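Local coordinates for protein kinase, putative (Bodo saltans, PDB 6TLY), which localises to the centromere as the kinetoplastid kinetochore protein KKT2, here represented by its zinc-binding central domain, and is probably a serine/threonine kinase as a whole, at residues C11-K16 / G79-S84; D31-D36 / C54-C59. All blocks are in the same frame, centred on the assembly; numbering follows the deposited sequence. Where two conformers were deposited one is given.

Overall arrangement
From the N terminus, the chain first enters the loop 11-16, where Cys11 and His15 begin a zinc site completed by Cys51 and Cys54. Contact 2 then joins the turn 31-36 to strand 56-59 and closes a loop of 17 residues, with a second zinc at the closure. Contact 1 closes the longer circuit, bringing 79-84 back to 11-16 across 62 intervening residues, so contact 2 lies wholly within it in sequence. Contact 1 ties the C1-like region to the C2H2-type finger, whereas contact 2 is internal to the former. Their centres are about 11 Å apart; they share the first zinc and also touch, for instance where Met12 CG lies 3.6 Å from Tyr56 CE1.

Contact 1: residues C11-K16 / G79-S84; sequences CMNRHK and GKKFPS. With ZN (zinc ion), chain B; SO4 (sulfate ion), chain F.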
loop_
_atom_site.group_PDB
_atom_site.type_symbol
_atom_site.label_atom_id
_atom_site.label_comp_id
_atom_site.label_asym_id
_atom_site.label_seq_id
_atom_site.Cartn_x
_atom_site.Cartn_y
_atom_site.Cartn_z
ATOM N N CYS A 11 5.843 -2.544 -2.161
ATOM C CA CYS A 11 5.071 -2.242 -0.940
ATOM C C CYS A 11 5.966 -2.427 0.297
ATOM O O CYS A 11 7.123 -2.699 0.164
ATOM C CB CYS A 11 3.883 -3.182 -0.849
ATOM S SG CYS A 11 4.435 -4.852 -0.461
ATOM N N MET A 12 5.405 -2.290 1.491
ATOM C CA MET A 12 6.214 -2.426 2.709
ATOM C C MET A 12 6.706 -3.853 2.925
ATOM O O MET A 12 7.666 -4.042 3.679
ATOM C CB MET A 12 5.430 -2.003 3.972
ATOM C CG MET A 12 4.708 -0.690 3.842
ATOM S SD MET A 12 3.785 -0.310 5.348
ATOM C CE MET A 12 5.054 0.487 6.291
ATOM N N ASN A 13 6.026 -4.849 2.331
ATOM C CA ASN A 13 6.401 -6.247 2.485
ATOM C C ASN A 13 7.117 -6.830 1.259
ATOM O O ASN A 13 7.038 -8.029 1.013
ATOM C CB ASN A 13 5.184 -7.068 2.886
ATOM C CG ASN A 13 4.666 -6.579 4.223
ATOM O OD1 ASN A 13 5.366 -6.665 5.237
ATOM N ND2 ASN A 13 3.462 -6.013 4.261
ATOM N N ARG A 14 7.783 -5.953 0.500
ATOM C CA ARG A 14 8.623 -6.217 -0.664
ATOM C C ARG A 14 7.936 -6.920 -1.852
ATOM O O ARG A 14 8.622 -7.610 -2.592
ATOM C CB ARG A 14 9.898 -6.971 -0.247
ATOM C CG ARG A 14 10.689 -6.174 0.780
ATOM C CD ARG A 14 12.047 -6.776 1.116
ATOM N NE ARG A 14 12.736 -5.989 2.143
ATOM C CZ ARG A 14 13.444 -4.888 1.896
ATOM N NH1 ARG A 14 13.571 -4.435 0.652
ATOM N NH2 ARG A 14 14.026 -4.229 2.891
ATOM N N HIS A 15 6.650 -6.670 -2.080
ATOM C CA HIS A 15 5.959 -7.203 -3.278
ATOM C C HIS A 15 5.969 -6.112 -4.346
ATOM O O HIS A 15 5.983 -4.940 -3.992
ATOM C CB HIS A 15 4.492 -7.563 -3.025
ATOM C CG HIS A 15 4.248 -8.452 -1.862
ATOM N ND1 HIS A 15 3.548 -8.053 -0.777
ATOM C CD2 HIS A 15 4.622 -9.718 -1.616
ATOM C CE1 HIS A 15 3.510 -9.020 0.095
ATOM N NE2 HIS A 15 4.160 -10.046 -0.384
ATOM N N LYS A 16 5.925 -6.509 -5.606
ATOM C CA LYS A 16 5.854 -5.503 -6.687
ATOM C C LYS A 16 4.441 -4.893 -6.678
ATOM O O LYS A 16 3.500 -5.611 -6.470
ATOM C CB LYS A 16 6.222 -6.132 -8.035
ATOM C CG LYS A 16 5.690 -5.387 -9.252
ATOM C CD LYS A 16 6.314 -5.686 -10.571
ATOM C CE LYS A 16 5.673 -4.878 -11.681
ATOM N NZ LYS A 16 6.540 -4.775 -12.876
ATOM N N GLY A 79 4.298 -11.420 10.987
ATOM C CA GLY A 79 5.397 -10.520 10.671
ATOM C C GLY A 79 5.071 -9.442 9.646
ATOM O O GLY A 79 5.911 -8.601 9.362
ATOM N N LYS A 80 3.884 -9.474 9.057
ATOM C CA LYS A 80 3.482 -8.511 8.020
ATOM C C LYS A 80 3.482 -7.060 8.540
ATOM O O LYS A 80 3.026 -6.809 9.657
ATOM C CB LYS A 80 2.091 -8.888 7.516
ATOM C CG LYS A 80 1.744 -8.412 6.128
ATOM C CD LYS A 80 0.553 -9.228 5.622
ATOM C CE LYS A 80 0.204 -8.932 4.182
ATOM N NZ LYS A 80 -1.233 -9.234 3.909
ATOM N N LYS A 81 3.993 -6.126 7.723
ATOM C CA LYS A 81 4.088 -4.693 8.013
ATOM C C LYS A 81 2.911 -3.928 7.417
ATOM O O LYS A 81 2.445 -4.243 6.308
ATOM C CB LYS A 81 5.393 -4.105 7.455
ATOM C CG LYS A 81 6.654 -4.766 8.013
ATOM C CD LYS A 81 7.879 -4.310 7.236
ATOM C CE LYS A 81 9.091 -5.160 7.552
ATOM N NZ LYS A 81 9.385 -5.178 9.008
ATOM N N PHE A 82 2.465 -2.891 8.142
ATOM C CA PHE A 82 1.335 -2.035 7.765
ATOM C C PHE A 82 1.676 -0.551 8.006
ATOM O O PHE A 82 2.464 -0.219 8.894
ATOM C CB PHE A 82 0.085 -2.425 8.576
ATOM C CG PHE A 82 -0.318 -3.855 8.329
ATOM C CD1 PHE A 82 -1.058 -4.199 7.209
ATOM C CD2 PHE A 82 0.074 -4.861 9.192
ATOM C CE1 PHE A 82 -1.371 -5.522 6.941
ATOM C CE2 PHE A 82 -0.259 -6.185 8.929
ATOM C CZ PHE A 82 -0.978 -6.506 7.809
ATOM N N PRO A 83 1.097 0.362 7.210
ATOM C CA PRO A 83 1.412 1.787 7.395
ATOM C C PRO A 83 0.664 2.473 8.542
ATOM O O PRO A 83 0.963 3.632 8.831
ATOM C CB PRO A 83 1.020 2.399 6.045
ATOM C CG PRO A 83 -0.160 1.564 5.614
ATOM C CD PRO A 83 0.173 0.148 6.080
ATOM N N SER A 84 -0.355 1.805 9.132
ATOM C CA SER A 84 -1.163 2.392 10.209
ATOM C C SER A 84 -1.597 1.345 11.229
ATOM O O SER A 84 -1.662 0.158 10.919
ATOM C CB SER A 84 -2.410 3.069 9.643
ATOM O OG SER A 84 -3.303 2.110 9.094
HETATM ZN ZN ZN B . 2.459 -6.308 -0.548
HETATM S S SO4 F . 4.677 -13.797 -1.147
HETATM O O1 SO4 F . 4.555 -15.221 -1.474
HETATM O O2 SO4 F . 5.072 -13.050 -2.341
HETATM O O3 SO4 F . 5.694 -13.585 -0.118
HETATM O O4 SO4 F . 3.378 -13.309 -0.666
#
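Asn13 faces Lys81 with its whole carboxamide, and this pairing docks the C1-like zinc module onto the hairpin of the C2H2-type finger, formed by strands 73-74 and 81-82. Two hydrogen bonds define it. Lys81 N donates to Asn13 OD1 over 2.9 Å at an N-H...O angle of 164°, meeting a lone pair in the carbonyl plane. In return Asn13 ND2 donates a hydrogen bond to a lone pair of Lys81 O, again at 2.9 Å, with that oxygen 16° out of the amide plane. The amide thus reads both polar groups of one backbone residue, which fixes its flip. An alanine here would probably leave the N-H and C=O of Lys81 without their mates in the 11-16 loop and weaken the grip between the two zinc modules.

Van der Waals contacts extend the junction to both sides. Lys80 crosses the Asn13 side chain at about a right angle, its CG 3.5 Å from Asn13 ND2, while its ammonium group goes on to bond Lys53 O. Met12 lays SD against the backbone between Phe82 and Pro83, 3.3 Å from Pro83 N and 3.7 Å from Pro83 CD. A bend at chi3 (86°) carries its CE toward Phe82 O. Tyr56 touches both Met12 and Pro83.

Metal bonds shape the loop that presents these side chains. Cys11 SG and His15 ND1 bind the zinc ion together with Cys51 and Cys54, and the type I turn from Cys11 to Arg14 reverses the chain just before His15, consistent with the two ligands reaching one metal. His15 N donates to Cys11 SG at 3.3 Å, a second-shell bond that helps to hold the sulfur. Over the centre of the imidazole ring, 3.7 Å above its plane, sits Asn13 O.

Contact 2: residues D31-D36 / C54-C59; sequences DCNVCD and CDYDVC. With ZN (zinc ion), chain C; ZN (zinc ion), chain B.
The carboxamide of Asn33 lies against the backbone of Asp57 and near the ring of Tyr56. Over one face of the amide, Asp57 presents both N and O: its O stands 3.1 Å from Asn33 CG, and its N donates to Asn33 OD1 at 3.0 Å from 69° out of the carbonyl plane. At the amide edge, nearly in plane, Asn33 ND2 donates to Asp31 O. That nitrogen also gives a hydrogen bond to a water, which in turn donates to Asp57 OD2; the amide and carboxylate planes are 56° apart. Asn33 OD1 has a further partner in Lys87, and Asp57 OD1 forms a salt bridge with Arg50. The Tyr56 ring is approached obliquely by Asn33 OD1, 3.6 Å from CD1, and by Val34 CG2, 3.3 Å from the hydroxyl oxygen OH.

The backbone adds a direct hydrogen bond from Asn33 N to Asp57 O, 2.9 Å long. Together with the bond to OD1, it lets one residue engage both the N-H and the C=O of Asp57.

Further along the strand, sulfur takes over. With SG anti to the backbone N (chi1 -180°), Cys32 turns its sulfur to the strand, where it accepts a hydrogen bond from Cys59 N at 3.3 Å. Within the turn it also accepts bonds from Val34 N at 3.4 Å and from Cys35 N at 3.5 Å. Three N-H groups on one zinc-bound sulfur would be expected to stabilise its negative charge.

Cys32, Cys35 and Cys59 bind this zinc with Cys62 from helix 60-65, whereas Cys54 binds the other zinc with Cys11, His15 and Cys51. Ligand pairs therefore alternate between two metals along the chain, the cross-brace arrangement of C1 and RING-type zinc domains.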
loop_
_atom_site.group_PDB
_atom_site.type_symbol
_atom_site.label_atom_id
_atom_site.label_comp_id
_atom_site.label_asym_id
_atom_site.label_seq_id
_atom_site.Cartn_x
_atom_site.Cartn_y
_atom_site.Cartn_z
ATOM N N ASP A 31 -6.587 7.783 0.954
ATOM C CA ASP A 31 -5.613 8.764 1.379
ATOM C C ASP A 31 -4.281 8.028 1.237
ATOM O O ASP A 31 -4.101 6.953 1.849
ATOM C CB ASP A 31 -5.858 9.158 2.836
ATOM C CG ASP A 31 -7.150 9.933 3.017
ATOM O OD1 ASP A 31 -7.458 10.788 2.151
ATOM O OD2 ASP A 31 -7.857 9.683 4.022
ATOM N N CYS A 32 -3.296 8.597 0.480
ATOM C CA CYS A 32 -1.988 7.951 0.287
ATOM C C CYS A 32 -1.427 7.388 1.562
ATOM O O CYS A 32 -1.385 8.112 2.555
ATOM C CB CYS A 32 -0.977 8.887 -0.364
ATOM S SG CYS A 32 0.640 8.117 -0.626
ATOM N N ASN A 33 -1.064 6.103 1.552
ATOM C CA ASN A 33 -0.585 5.472 2.776
ATOM C C ASN A 33 0.779 6.014 3.253
ATOM O O ASN A 33 1.161 5.756 4.399
ATOM C CB ASN A 33 -0.569 3.989 2.627
ATOM C CG ASN A 33 -1.919 3.330 2.413
ATOM O OD1 ASN A 33 -1.990 2.118 2.321
ATOM N ND2 ASN A 33 -3.031 4.091 2.338
ATOM N N VAL A 34 1.484 6.775 2.408
ATOM C CA VAL A 34 2.761 7.384 2.791
ATOM C C VAL A 34 2.589 8.874 3.136
ATOM O O VAL A 34 2.946 9.291 4.239
ATOM C CB VAL A 34 3.859 7.182 1.716
ATOM C CG1 VAL A 34 5.141 7.952 2.074
ATOM C CG2 VAL A 34 4.158 5.706 1.490
ATOM N N CYS A 35 2.038 9.682 2.207
ATOM C CA CYS A 35 1.953 11.131 2.429
ATOM C C CYS A 35 0.592 11.646 2.917
ATOM O O CYS A 35 0.469 12.843 3.108
ATOM C CB CYS A 35 2.384 11.876 1.168
ATOM S SG CYS A 35 1.162 11.812 -0.168
ATOM N N ASP A 36 -0.439 10.800 2.976
ATOM C CA ASP A 36 -1.794 11.157 3.407
ATOM C C ASP A 36 -2.571 12.073 2.424
ATOM O O ASP A 36 -3.674 12.510 2.757
ATOM C CB ASP A 36 -1.791 11.759 4.835
ATOM C CG ASP A 36 -3.124 11.629 5.536
ATOM O OD1 ASP A 36 -3.861 10.655 5.237
ATOM O OD2 ASP A 36 -3.451 12.514 6.368
ATOM N N CYS A 54 -1.526 -6.743 0.396
ATOM C CA CYS A 54 -1.221 -5.974 1.604
ATOM C C CYS A 54 -2.243 -4.881 1.903
ATOM O O CYS A 54 -2.121 -4.254 2.957
ATOM C CB CYS A 54 0.179 -5.366 1.513
ATOM S SG CYS A 54 1.530 -6.571 1.601
ATOM N N ASP A 55 -3.170 -4.561 0.959
ATOM C CA ASP A 55 -4.129 -3.430 1.051
ATOM C C ASP A 55 -3.299 -2.147 1.267
ATOM O O ASP A 55 -3.481 -1.433 2.254
ATOM C CB ASP A 55 -5.164 -3.606 2.182
ATOM C CG ASP A 55 -6.165 -2.464 2.223
ATOM O OD1 ASP A 55 -6.506 -1.938 1.148
ATOM O OD2 ASP A 55 -6.588 -2.086 3.331
ATOM N N TYR A 56 -2.319 -1.959 0.397
ATOM C CA TYR A 56 -1.368 -0.834 0.464
ATOM C C TYR A 56 -1.550 0.022 -0.784
ATOM O O TYR A 56 -1.346 -0.478 -1.852
ATOM C CB TYR A 56 0.053 -1.371 0.545
ATOM C CG TYR A 56 1.124 -0.347 0.773
ATOM C CD1 TYR A 56 1.186 0.375 1.945
ATOM C CD2 TYR A 56 2.094 -0.118 -0.176
ATOM C CE1 TYR A 56 2.194 1.289 2.181
ATOM C CE2 TYR A 56 3.109 0.792 0.043
ATOM C CZ TYR A 56 3.156 1.510 1.216
ATOM O OH TYR A 56 4.165 2.386 1.416
ATOM N N ASP A 57 -1.948 1.266 -0.574
ATOM C CA ASP A 57 -2.231 2.237 -1.633
ATOM C C ASP A 57 -1.318 3.426 -1.537
ATOM O O ASP A 57 -1.249 4.043 -0.484
ATOM C CB ASP A 57 -3.647 2.790 -1.438
ATOM C CG ASP A 57 -4.710 1.756 -1.635
ATOM O OD1 ASP A 57 -4.581 0.963 -2.577
ATOM O OD2 ASP A 57 -5.663 1.720 -0.815
ATOM N N VAL A 58 -0.626 3.719 -2.598
ATOM C CA VAL A 58 0.274 4.916 -2.643
ATOM C C VAL A 58 0.050 5.808 -3.919
ATOM O O VAL A 58 -0.196 5.391 -5.165
ATOM C CB VAL A 58 1.737 4.452 -2.510
ATOM C CG1 VAL A 58 2.182 3.604 -3.679
ATOM C CG2 VAL A 58 2.703 5.597 -2.298
ATOM N N CYS A 59 0.239 7.130 -3.736
ATOM C CA CYS A 59 0.116 8.058 -4.882
ATOM C C CYS A 59 1.342 7.868 -5.819
ATOM O O CYS A 59 2.358 7.312 -5.397
ATOM C CB CYS A 59 -0.023 9.516 -4.412
ATOM S SG CYS A 59 1.511 10.276 -3.789
HETATM ZN ZN ZN C . 1.817 9.990 -1.488
HETATM ZN ZN ZN B . 2.459 -6.308 -0.548
HETATM O O HOH W 1 -5.711 2.850 1.739
#